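Local coordinates for EtuB protein (Clostridium kluyveri DSM 555, PDB 3IO0), which is a trimeric shell protein with two tandem microcompartment domains per chain, probably forming part of a compartment associated with ethanol utilisation, at residues A[50-55]-A[82-87]; A[54-59]-A[131-136]; A[117-122]-A[216-221]; A[152-157]-A[185-190]. All coordinates share one frame; numbering follows the deposited sequence.

Interaction 1 (A[50-55]-A[82-87])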
loop_
_atom_site.group_PDB
_atom_site.type_symbol
_atom_site.label_atom_id
_atom_site.label_comp_id
_atom_site.label_asym_id
_atom_site.label_seq_id
_atom_site.Cartn_x
_atom_site.Cartn_y
_atom_site.Cartn_z
ATOM N N PRO A 50 2.272 6.499 15.103
ATOM C CA PRO A 50 3.030 6.875 16.311
ATOM C C PRO A 50 2.170 7.573 17.375
ATOM O O PRO A 50 2.320 7.283 18.560
ATOM C CB PRO A 50 4.137 7.798 15.769
ATOM C CG PRO A 50 4.270 7.417 14.339
ATOM C CD PRO A 50 2.874 7.094 13.894
ATOM N N ALA A 51 1.261 8.450 16.953
ATOM C CA ALA A 51 0.375 9.138 17.893
ATOM C C ALA A 51 -0.427 8.151 18.744
ATOM O O ALA A 51 -0.447 8.250 19.977
ATOM C CB ALA A 51 -0.553 10.083 17.155
ATOM N N GLN A 52 -1.076 7.194 18.079
ATOM C CA GLN A 52 -1.888 6.206 18.773
ATOM C C GLN A 52 -0.999 5.314 19.617
ATOM O O GLN A 52 -1.359 4.952 20.731
ATOM C CB GLN A 52 -2.709 5.369 17.791
ATOM C CG GLN A 52 -3.919 6.081 17.191
ATOM C CD GLN A 52 -3.596 6.867 15.926
ATOM O OE1 GLN A 52 -2.440 7.135 15.618
ATOM N NE2 GLN A 52 -4.631 7.237 15.188
ATOM N N MET A 53 0.172 4.969 19.084
ATOM C CA MET A 53 1.152 4.175 19.826
ATOM C C MET A 53 1.531 4.903 21.115
ATOM O O MET A 53 1.557 4.286 22.178
ATOM C CB MET A 53 2.390 3.863 18.970
ATOM C CG MET A 53 2.111 2.989 17.750
ATOM S SD MET A 53 3.569 2.185 17.025
ATOM C CE MET A 53 4.167 3.481 15.966
ATOM N N MET A 54 1.790 6.211 21.025
ATOM C CA MET A 54 2.095 7.014 22.212
ATOM C C MET A 54 0.988 6.853 23.249
ATOM O O MET A 54 1.259 6.511 24.407
ATOM C CB MET A 54 2.273 8.497 21.876
ATOM C CG MET A 54 3.614 8.902 21.239
ATOM S SD MET A 54 5.129 8.431 22.106
ATOM C CE MET A 54 4.636 8.831 23.799
ATOM N N ALA A 55 -0.256 7.078 22.817
ATOM C CA ALA A 55 -1.431 6.943 23.683
ATOM C C ALA A 55 -1.569 5.534 24.265
ATOM O O ALA A 55 -1.884 5.383 25.433
ATOM C CB ALA A 55 -2.686 7.347 22.944
ATOM N N HIS A 82 0.967 5.405 7.576
ATOM C CA HIS A 82 0.164 4.321 8.151
ATOM C C HIS A 82 -1.062 4.992 8.839
ATOM O O HIS A 82 -1.003 6.200 9.072
ATOM C CB HIS A 82 1.041 3.601 9.162
ATOM C CG HIS A 82 2.362 3.135 8.616
ATOM N ND1 HIS A 82 3.548 3.788 8.873
ATOM C CD2 HIS A 82 2.690 2.056 7.861
ATOM C CE1 HIS A 82 4.546 3.140 8.296
ATOM N NE2 HIS A 82 4.051 2.086 7.673
ATOM N N GLY A 83 -2.156 4.316 9.222
ATOM C CA GLY A 83 -2.341 2.890 9.376
ATOM C C GLY A 83 -2.035 2.451 10.805
ATOM O O GLY A 83 -0.861 2.254 11.139
ATOM N N ILE A 84 -3.029 2.283 11.677
ATOM C CA ILE A 84 -2.678 1.681 12.982
ATOM C C ILE A 84 -3.647 0.630 13.544
ATOM O O ILE A 84 -4.863 0.833 13.547
ATOM C CB ILE A 84 -2.251 2.730 14.043
ATOM C CG1 ILE A 84 -1.744 2.053 15.314
ATOM C CG2 ILE A 84 -3.363 3.656 14.374
ATOM C CD1 ILE A 84 -0.383 1.399 15.189
ATOM N N PHE A 85 -3.093 -0.489 14.009
ATOM C CA PHE A 85 -3.892 -1.568 14.587
ATOM C C PHE A 85 -3.193 -2.185 15.792
ATOM O O PHE A 85 -2.229 -2.945 15.654
ATOM C CB PHE A 85 -4.205 -2.626 13.538
ATOM C CG PHE A 85 -4.999 -3.797 14.056
ATOM C CD1 PHE A 85 -6.320 -3.638 14.469
ATOM C CD2 PHE A 85 -4.438 -5.072 14.092
ATOM C CE1 PHE A 85 -7.069 -4.732 14.935
ATOM C CE2 PHE A 85 -5.167 -6.159 14.556
ATOM C CZ PHE A 85 -6.493 -5.989 14.977
ATOM N N ILE A 86 -3.694 -1.837 16.976
ATOM C CA ILE A 86 -3.094 -2.237 18.241
ATOM C C ILE A 86 -4.079 -3.101 19.004
ATOM O O ILE A 86 -5.235 -2.709 19.194
ATOM C CB ILE A 86 -2.723 -1.010 19.085
ATOM C CG1 ILE A 86 -1.632 -0.206 18.383
ATOM C CG2 ILE A 86 -2.258 -1.426 20.462
ATOM C CD1 ILE A 86 -1.470 1.206 18.904
ATOM N N VAL A 87 -3.623 -4.284 19.415
ATOM C CA VAL A 87 -4.429 -5.175 20.240
ATOM C C VAL A 87 -3.708 -5.443 21.548
ATOM O O VAL A 87 -2.576 -5.921 21.556
ATOM C CB VAL A 87 -4.792 -6.504 19.518
ATOM C CG1 VAL A 87 -5.573 -7.421 20.427
ATOM C CG2 VAL A 87 -5.620 -6.223 18.287
#

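Interaction 2 (A[54-59]-A[131-136])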
loop_
_atom_site.group_PDB
_atom_site.type_symbol
_atom_site.label_atom_id
_atom_site.label_comp_id
_atom_site.label_asym_id
_atom_site.label_seq_id
_atom_site.Cartn_x
_atom_site.Cartn_y
_atom_site.Cartn_z
ATOM N N MET A 54 1.790 6.211 21.025
ATOM C CA MET A 54 2.095 7.014 22.212
ATOM C C MET A 54 0.988 6.853 23.249
ATOM O O MET A 54 1.259 6.511 24.407
ATOM C CB MET A 54 2.273 8.497 21.876
ATOM C CG MET A 54 3.614 8.902 21.239
ATOM S SD MET A 54 5.129 8.431 22.106
ATOM C CE MET A 54 4.636 8.831 23.799
ATOM N N ALA A 55 -0.256 7.078 22.817
ATOM C CA ALA A 55 -1.431 6.943 23.683
ATOM C C ALA A 55 -1.569 5.534 24.265
ATOM O O ALA A 55 -1.884 5.383 25.433
ATOM C CB ALA A 55 -2.686 7.347 22.944
ATOM N N ALA A 56 -1.313 4.506 23.465
ATOM C CA ALA A 56 -1.409 3.139 23.953
ATOM C C ALA A 56 -0.266 2.779 24.918
ATOM O O ALA A 56 -0.447 1.964 25.833
ATOM C CB ALA A 56 -1.466 2.171 22.793
ATOM N N ASP A 57 0.908 3.379 24.721
ATOM C CA ASP A 57 2.031 3.106 25.610
ATOM C C ASP A 57 1.728 3.705 26.985
ATOM O O ASP A 57 1.991 3.074 28.016
ATOM C CB ASP A 57 3.342 3.640 25.034
ATOM C CG ASP A 57 4.583 2.942 25.618
ATOM O OD1 ASP A 57 4.628 1.686 25.648
ATOM O OD2 ASP A 57 5.529 3.665 26.028
ATOM N N GLU A 58 1.138 4.903 26.996
ATOM C CA GLU A 58 0.643 5.519 28.226
ATOM C C GLU A 58 -0.352 4.563 28.922
ATOM O O GLU A 58 -0.333 4.404 30.148
ATOM C CB GLU A 58 -0.013 6.866 27.910
ATOM C CG GLU A 58 0.248 7.973 28.942
ATOM C CD GLU A 58 -0.405 9.331 28.560
ATOM O OE1 GLU A 58 -1.210 9.857 29.363
ATOM O OE2 GLU A 58 -0.128 9.883 27.464
ATOM N N ALA A 59 -1.183 3.898 28.120
ATOM C CA ALA A 59 -2.217 3.002 28.615
ATOM C C ALA A 59 -1.701 1.747 29.329
ATOM O O ALA A 59 -2.233 1.362 30.365
ATOM C CB ALA A 59 -3.145 2.630 27.491
ATOM N N SER A 131 7.572 2.061 27.102
ATOM C CA SER A 131 7.298 0.715 27.587
ATOM C C SER A 131 6.763 -0.243 26.507
ATOM O O SER A 131 7.078 -0.097 25.326
ATOM C CB SER A 131 6.485 0.722 28.904
ATOM O OG SER A 131 5.101 0.532 28.700
ATOM N N LEU A 132 5.967 -1.222 26.927
ATOM C CA LEU A 132 5.607 -2.379 26.107
ATOM C C LEU A 132 5.297 -2.123 24.636
ATOM O O LEU A 132 5.687 -2.928 23.783
ATOM C CB LEU A 132 4.451 -3.128 26.746
ATOM C CG LEU A 132 4.762 -3.739 28.102
ATOM C CD1 LEU A 132 3.474 -3.917 28.877
ATOM C CD2 LEU A 132 5.462 -5.062 27.910
ATOM N N ILE A 133 4.601 -1.028 24.328
ATOM C CA ILE A 133 4.286 -0.739 22.929
ATOM C C ILE A 133 5.559 -0.607 22.093
ATOM O O ILE A 133 5.769 -1.390 21.156
ATOM C CB ILE A 133 3.387 0.494 22.750
ATOM C CG1 ILE A 133 1.978 0.194 23.263
ATOM C CG2 ILE A 133 3.322 0.912 21.274
ATOM C CD1 ILE A 133 1.150 -0.710 22.357
ATOM N N PHE A 134 6.416 0.349 22.454
ATOM C CA PHE A 134 7.591 0.662 21.657
ATOM C C PHE A 134 8.666 -0.386 21.788
ATOM O O PHE A 134 9.535 -0.501 20.921
ATOM C CB PHE A 134 8.128 2.038 22.012
ATOM C CG PHE A 134 7.121 3.124 21.840
ATOM C CD1 PHE A 134 6.512 3.330 20.608
ATOM C CD2 PHE A 134 6.759 3.930 22.914
ATOM C CE1 PHE A 134 5.561 4.326 20.443
ATOM C CE2 PHE A 134 5.814 4.941 22.760
ATOM C CZ PHE A 134 5.212 5.140 21.521
ATOM N N GLU A 135 8.601 -1.170 22.857
ATOM C CA GLU A 135 9.470 -2.334 22.970
ATOM C C GLU A 135 9.102 -3.392 21.933
ATOM O O GLU A 135 9.974 -3.991 21.314
ATOM C CB GLU A 135 9.397 -2.933 24.355
ATOM C CG GLU A 135 9.770 -1.988 25.444
ATOM C CD GLU A 135 9.775 -2.674 26.777
ATOM O OE1 GLU A 135 9.801 -1.966 27.795
ATOM O OE2 GLU A 135 9.746 -3.925 26.804
ATOM N N LYS A 136 7.810 -3.621 21.738
ATOM C CA LYS A 136 7.373 -4.601 20.761
ATOM C C LYS A 136 7.514 -4.069 19.321
ATOM O O LYS A 136 7.917 -4.807 18.420
ATOM C CB LYS A 136 5.944 -5.071 21.072
ATOM C CG LYS A 136 5.409 -6.185 20.171
ATOM C CD LYS A 136 4.980 -7.379 21.019
ATOM C CE LYS A 136 3.833 -8.176 20.389
ATOM N NZ LYS A 136 4.208 -8.865 19.114
#

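Interaction 3 (A[117-122]-A[216-221])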
loop_
_atom_site.group_PDB
_atom_site.type_symbol
_atom_site.label_atom_id
_atom_site.label_comp_id
_atom_site.label_asym_id
_atom_site.label_seq_id
_atom_site.Cartn_x
_atom_site.Cartn_y
_atom_site.Cartn_z
ATOM N N CYS A 117 -0.124 18.549 5.342
ATOM C CA CYS A 117 -0.169 19.468 4.230
ATOM C C CYS A 117 -0.304 18.687 2.946
ATOM O O CYS A 117 -0.285 17.456 2.944
ATOM C CB CYS A 117 1.080 20.335 4.185
ATOM S SG CYS A 117 2.471 19.507 3.488
ATOM N N ASP A 118 -0.417 19.415 1.847
ATOM C CA ASP A 118 -0.815 18.816 0.593
ATOM C C ASP A 118 0.174 17.769 0.073
ATOM O O ASP A 118 -0.233 16.723 -0.436
ATOM C CB ASP A 118 -1.048 19.899 -0.459
ATOM C CG ASP A 118 -1.291 19.314 -1.827
ATOM O OD1 ASP A 118 -2.450 18.908 -2.082
ATOM O OD2 ASP A 118 -0.313 19.231 -2.623
ATOM N N ALA A 119 1.463 18.053 0.201
ATOM C CA ALA A 119 2.470 17.189 -0.393
ATOM C C ALA A 119 2.997 16.109 0.554
ATOM O O ALA A 119 3.793 15.260 0.146
ATOM C CB ALA A 119 3.610 18.017 -0.969
ATOM N N GLY A 120 2.551 16.126 1.806
ATOM C CA GLY A 120 2.987 15.122 2.762
ATOM C C GLY A 120 2.674 15.486 4.188
ATOM O O GLY A 120 1.624 16.048 4.471
ATOM N N HIS A 121 3.590 15.163 5.090
ATOM C CA HIS A 121 3.376 15.375 6.510
ATOM C C HIS A 121 4.681 15.314 7.290
ATOM O O HIS A 121 5.706 14.864 6.775
ATOM C CB HIS A 121 2.406 14.330 7.052
ATOM C CG HIS A 121 2.787 12.919 6.723
ATOM N ND1 HIS A 121 3.795 12.245 7.380
ATOM C CD2 HIS A 121 2.290 12.051 5.810
ATOM C CE1 HIS A 121 3.906 11.026 6.888
ATOM N NE2 HIS A 121 3.004 10.883 5.935
ATOM N N LEU A 122 4.632 15.772 8.534
ATOM C CA LEU A 122 5.741 15.632 9.455
ATOM C C LEU A 122 5.188 15.172 10.796
ATOM O O LEU A 122 4.105 15.598 11.196
ATOM C CB LEU A 122 6.459 16.965 9.614
ATOM C CG LEU A 122 7.604 17.001 10.631
ATOM C CD1 LEU A 122 8.851 16.365 10.068
ATOM C CD2 LEU A 122 7.902 18.418 11.055
ATOM N N ARG A 216 8.229 23.838 3.902
ATOM C CA ARG A 216 7.943 25.224 3.532
ATOM C C ARG A 216 8.686 25.631 2.273
ATOM O O ARG A 216 8.069 26.203 1.369
ATOM C CB ARG A 216 8.265 26.187 4.675
ATOM C CG ARG A 216 7.349 26.003 5.863
ATOM C CD ARG A 216 6.986 27.304 6.548
ATOM N NE ARG A 216 6.106 27.051 7.693
ATOM C CZ ARG A 216 6.538 26.666 8.895
ATOM N NH1 ARG A 216 7.841 26.491 9.123
ATOM N NH2 ARG A 216 5.667 26.456 9.870
ATOM N N SER A 217 9.989 25.322 2.207
ATOM C CA SER A 217 10.783 25.520 0.983
ATOM C C SER A 217 10.091 24.913 -0.228
ATOM O O SER A 217 10.252 25.409 -1.336
ATOM C CB SER A 217 12.171 24.899 1.095
ATOM O OG SER A 217 12.975 25.519 2.070
ATOM N N MET A 218 9.328 23.837 -0.013
ATOM C CA MET A 218 8.578 23.169 -1.083
ATOM C C MET A 218 7.249 23.855 -1.388
ATOM O O MET A 218 6.437 23.309 -2.130
ATOM C CB MET A 218 8.289 21.713 -0.724
ATOM C CG MET A 218 9.493 20.845 -0.460
ATOM S SD MET A 218 9.064 19.191 0.159
ATOM C CE MET A 218 8.052 18.542 -1.175
ATOM N N GLY A 219 7.016 25.028 -0.801
ATOM C CA GLY A 219 5.761 25.769 -1.004
ATOM C C GLY A 219 4.572 25.249 -0.209
ATOM O O GLY A 219 3.420 25.562 -0.505
ATOM N N GLN A 220 4.861 24.456 0.812
ATOM C CA GLN A 220 3.823 23.831 1.616
ATOM C C GLN A 220 3.566 24.659 2.849
ATOM O O GLN A 220 4.456 25.381 3.327
ATOM C CB GLN A 220 4.238 22.414 2.037
ATOM C CG GLN A 220 4.443 21.447 0.892
ATOM C CD GLN A 220 3.218 21.324 0.040
ATOM O OE1 GLN A 220 2.216 20.728 0.438
ATOM N NE2 GLN A 220 3.278 21.899 -1.140
ATOM N N ASP A 221 2.349 24.532 3.368
ATOM C CA ASP A 221 1.987 25.153 4.622
ATOM C C ASP A 221 1.616 24.082 5.653
ATOM O O ASP A 221 0.433 23.804 5.874
ATOM C CB ASP A 221 0.844 26.145 4.401
ATOM C CG ASP A 221 0.497 26.940 5.657
ATOM O OD1 ASP A 221 1.272 26.913 6.652
ATOM O OD2 ASP A 221 -0.570 27.597 5.637
#

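Interaction 4 (A[152-157]-A[185-190])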
loop_
_atom_site.group_PDB
_atom_site.type_symbol
_atom_site.label_atom_id
_atom_site.label_comp_id
_atom_site.label_asym_id
_atom_site.label_seq_id
_atom_site.Cartn_x
_atom_site.Cartn_y
_atom_site.Cartn_z
ATOM N N ALA A 152 6.869 12.776 4.983
ATOM C CA ALA A 152 6.567 12.384 3.619
ATOM C C ALA A 152 6.570 13.645 2.787
ATOM O O ALA A 152 6.102 14.678 3.250
ATOM C CB ALA A 152 5.215 11.717 3.543
ATOM N N PRO A 153 7.089 13.575 1.551
ATOM C CA PRO A 153 7.681 12.404 0.927
ATOM C C PRO A 153 8.985 12.055 1.603
ATOM O O PRO A 153 9.589 12.908 2.270
ATOM C CB PRO A 153 7.933 12.863 -0.508
ATOM C CG PRO A 153 8.074 14.319 -0.412
ATOM C CD PRO A 153 7.109 14.735 0.648
ATOM N N ALA A 154 9.415 10.810 1.415
ATOM C CA ALA A 154 10.537 10.236 2.159
ATOM C C ALA A 154 11.770 11.144 2.244
ATOM O O ALA A 154 12.493 11.115 3.238
ATOM C CB ALA A 154 10.905 8.879 1.589
ATOM N N GLY A 155 12.005 11.948 1.216
ATOM C CA GLY A 155 13.189 12.789 1.196
ATOM C C GLY A 155 13.288 13.699 2.410
ATOM O O GLY A 155 14.353 13.823 3.034
ATOM N N VAL A 156 12.163 14.332 2.738
ATOM C CA VAL A 156 12.045 15.189 3.907
ATOM C C VAL A 156 12.383 14.382 5.152
ATOM O O VAL A 156 13.095 14.855 6.035
ATOM C CB VAL A 156 10.627 15.749 4.026
ATOM C CG1 VAL A 156 10.587 16.886 5.037
ATOM C CG2 VAL A 156 10.136 16.236 2.663
ATOM N N GLY A 157 11.883 13.151 5.195
ATOM C CA GLY A 157 12.231 12.203 6.238
ATOM C C GLY A 157 13.720 12.050 6.472
ATOM O O GLY A 157 14.137 11.981 7.625
ATOM N N TYR A 185 5.419 0.256 2.963
ATOM C CA TYR A 185 5.456 0.955 1.669
ATOM C C TYR A 185 4.883 2.369 1.720
ATOM O O TYR A 185 4.157 2.793 0.813
ATOM C CB TYR A 185 4.687 0.185 0.595
ATOM C CG TYR A 185 5.121 -1.226 0.349
ATOM C CD1 TYR A 185 6.433 -1.628 0.559
ATOM C CD2 TYR A 185 4.220 -2.156 -0.151
ATOM C CE1 TYR A 185 6.830 -2.927 0.314
ATOM C CE2 TYR A 185 4.614 -3.459 -0.407
ATOM C CZ TYR A 185 5.915 -3.833 -0.163
ATOM O OH TYR A 185 6.294 -5.118 -0.416
ATOM N N THR A 186 5.194 3.091 2.786
ATOM C CA THR A 186 4.757 4.470 2.926
ATOM C C THR A 186 5.794 5.357 2.252
ATOM O O THR A 186 6.922 4.930 2.013
ATOM C CB THR A 186 4.566 4.834 4.412
ATOM O OG1 THR A 186 5.767 4.563 5.138
ATOM C CG2 THR A 186 3.445 3.997 5.011
ATOM N N ASN A 187 5.427 6.579 1.904
ATOM C CA ASN A 187 6.423 7.464 1.317
ATOM C C ASN A 187 7.142 8.260 2.407
ATOM O O ASN A 187 7.114 9.489 2.416
ATOM C CB ASN A 187 5.803 8.372 0.258
ATOM C CG ASN A 187 6.824 8.882 -0.740
ATOM O OD1 ASN A 187 7.992 9.106 -0.405
ATOM N ND2 ASN A 187 6.388 9.079 -1.977
ATOM N N GLU A 188 7.793 7.541 3.318
ATOM C CA GLU A 188 8.430 8.153 4.477
ATOM C C GLU A 188 9.825 7.608 4.717
ATOM O O GLU A 188 10.133 6.472 4.342
ATOM C CB GLU A 188 7.620 7.864 5.738
ATOM C CG GLU A 188 6.175 8.323 5.743
ATOM C CD GLU A 188 5.366 7.600 6.804
ATOM O OE1 GLU A 188 5.607 6.391 7.015
ATOM O OE2 GLU A 188 4.488 8.230 7.434
ATOM N N ILE A 189 10.664 8.427 5.351
ATOM C CA ILE A 189 11.813 7.917 6.110
ATOM C C ILE A 189 11.478 8.047 7.595
ATOM O O ILE A 189 11.132 9.131 8.063
ATOM C CB ILE A 189 13.138 8.649 5.775
ATOM C CG1 ILE A 189 13.625 8.266 4.376
ATOM C CG2 ILE A 189 14.209 8.352 6.819
ATOM C CD1 ILE A 189 14.171 6.865 4.269
ATOM N N LEU A 190 11.550 6.932 8.318
ATOM C CA LEU A 190 11.295 6.917 9.758
ATOM C C LEU A 190 12.558 6.618 10.551
ATOM O O LEU A 190 13.371 5.785 10.154
ATOM C CB LEU A 190 10.203 5.909 10.114
ATOM C CG LEU A 190 9.836 5.740 11.593
ATOM C CD1 LEU A 190 8.320 5.771 11.801
ATOM C CD2 LEU A 190 10.447 4.481 12.162
#

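Interaction 1 (A[50-55]-A[82-87])
Gln52 and Ile84 lie alongside each other, running opposite ways, where helix 50-61 rests on strand 84-90. The CG2 methyl of Ile84, set between its backbone N and carbonyl carbon, sits 3.6 Å from Gln52 CD and nearly equidistant from OE1 and NE2, so it meets the amide as a whole. The glutamine chain bends at chi2 (88°), which turns CD back toward the strand. The other branch of Ile84 starts with CG1 anti to the backbone N (chi1 -173°) and ends in CD1, which packs 3.9 Å from Met53 CG, the two chains crossing at a slant. Two residues further along the strand, Ile86 CD1 comes to the same methionine at about a right angle, 4.2 Å from CG and 4.1 Å from Met53 CA. The segment axes run 8.9 Å apart and only 20° from parallel as helix 50-61 packs on the sheet of the first microcompartment domain. Met53 also leans on Ile133 and Phe134 of helix 132-138. No hydrogen bond joins the two segments; Gln52 NE2 bonds Val47 O instead. The contact itself is van der Waals, a methyl on the flat amide and methyls on the methionine, so shape rather than polarity matches helix to strand.

Interaction 2 (A[54-59]-A[131-136])
Asp57 reaches from helix 50-61 to the start of helix 132-138, and its two carboxylate oxygens share out the N-H groups there. OD2 takes Ser131 N at 2.8 Å on its syn lone pair, a nearly straight bond (168° at the hydrogen). OD1 takes Ile133 N at 3.0 Å, approached almost head-on but more bent (138°), and receives a weak bond from Ser131 OG at 3.3 Å. Ser131 occupies the N-cap position, yet its own side chain makes no capping bond. The carboxylate meets the amino end of the helix, whose dipole would be expected to favour a negative charge. Keeping CG anti to the backbone N sends this carboxylate across the gap. The helix pair, at 123° between the short axes, joins parts of the chain that fall in the two circularly permuted microcompartment sequence ranges. Around the polar grip lies apolar packing: Phe134 CE2 is 3.6 Å from Asp57 CB, and Ala56 CB touches Ile133 CD1 at 3.9 Å. Met54 SD lies near CZ and CE2 of Phe134 and stands 4.4 Å from the ring centre, an oblique Met-aromatic contact. One face of that ring is met by Ile133 CG2, offset toward the rim. Further out, the Phe134 ring meets that of Phe146, and Met54 also touches Tyr110 of helix 93-111.

Interaction 3 (A[117-122]-A[216-221])
Gln220 OE1 links the turn at Cys117 to Gly120 to the end of helix 197-217. Its one clear bond comes from Ala119 N at 2.8 Å, somewhat bent at the hydrogen (141°) and with the donor standing well above the carbonyl plane. Asp118 N lies 3.3 Å from the same OE1 but at too poor an angle to bond. The glutamine gets there by folding: CG lies beside its own backbone N, and a bend at chi2 (-57°) carries CD toward Ala119, whose CB is 3.5 Å from that CD. Lower down the chain, Gln220 CB packs 3.7 Å from Cys117 SG, so the glutamine is touched by alanine at its amide and by cysteine near its root. The receiving loop is a type I beta turn leading into strand 120-127. Gln220 closes the Schellman motif that ends the helix: Gly219, with positive phi, is the C-prime residue, with Gln220 N bonded to Leu215 O and Gly219 N to Arg216 O. Met218 adds a light touch, CE to Ala119 CB at 4.5 Å. The third subunit also touches here: its Arg46 NH1 bonds Ala119 O, and its Val16 packs on Met218. Cross-segment bonding thus rests on a neutral amide meeting a peptide N-H, with no ion pair between the segments: one directional bond plus modest packing joins a surface turn to the helix end, where a neighbouring subunit also takes hold.

Interaction 4 (A[152-157]-A[185-190])
Asn187 puts CG anti to the backbone N (chi1 -157°), and chi2 then turns OD1 to Ala154 N, while Ile189 keeps CG1 beside its own N and close to Ala154. Asn187 is the centre of an inverse gamma turn leading toward strand 189-195, and Ala154 lies at the N-terminal end of helix 154-167, so the contact lies where helix and sheet of a microcompartment domain come together. The Ala154 N to Asn187 OD1 bond is 2.9 Å and almost straight (175°), its donor lifted about 36° out of the amide plane. The cis peptide before Pro153 puts the CA atoms of Ala152 and Pro153 on the same side, and both make CA-H...O contacts with Asn187 O, Ala152 CA at 3.2 Å and Pro153 CA at 3.3 Å. Ala154 CB rests on the peptide of the next residue, 3.5 Å from Glu188 C. The CB of that glutamate points away from residues 152-157, and Thr186 OG1 donates to Glu188 OE1 at 2.6 Å from above the carboxylate plane. The third subunit supplies the partners of the remaining asparagine end: ND2 bonds Asp75 OD2 and Ala45 O of that chain. The same subunit's Ser44 OG takes the N-H of Gly155, so the start of the helix is tied both within the chain and across the interface. Gly157 has no side chain to hold the strand off, and its CA comes within 4.3 Å of Ile189 CA. There the branched CB of Ile189 sits 3.5 Å from Gly157 C.

In the fold
From the N terminus, helix 50-61 enters first, and strand 84-90 returns to it to close interaction 1, where the helix packs on the first five-stranded sheet. Interaction 2 starts from the same helix and shares Met54 and Ala55, but waits for helix 132-138; Met53 and Phe134 touch between the two. Before it closes, residues 117-122 open interaction 3, so 2 and 3 cross along the chain. Interaction 4 is nested inside the long loop that 3 closes. These two contacts touch through the second sheet, where His121 O probably bonds Ala152 N, and both lie against the third subunit. His82 of interaction 1 packs on Thr186 of interaction 4, bringing the two halves of the chain together.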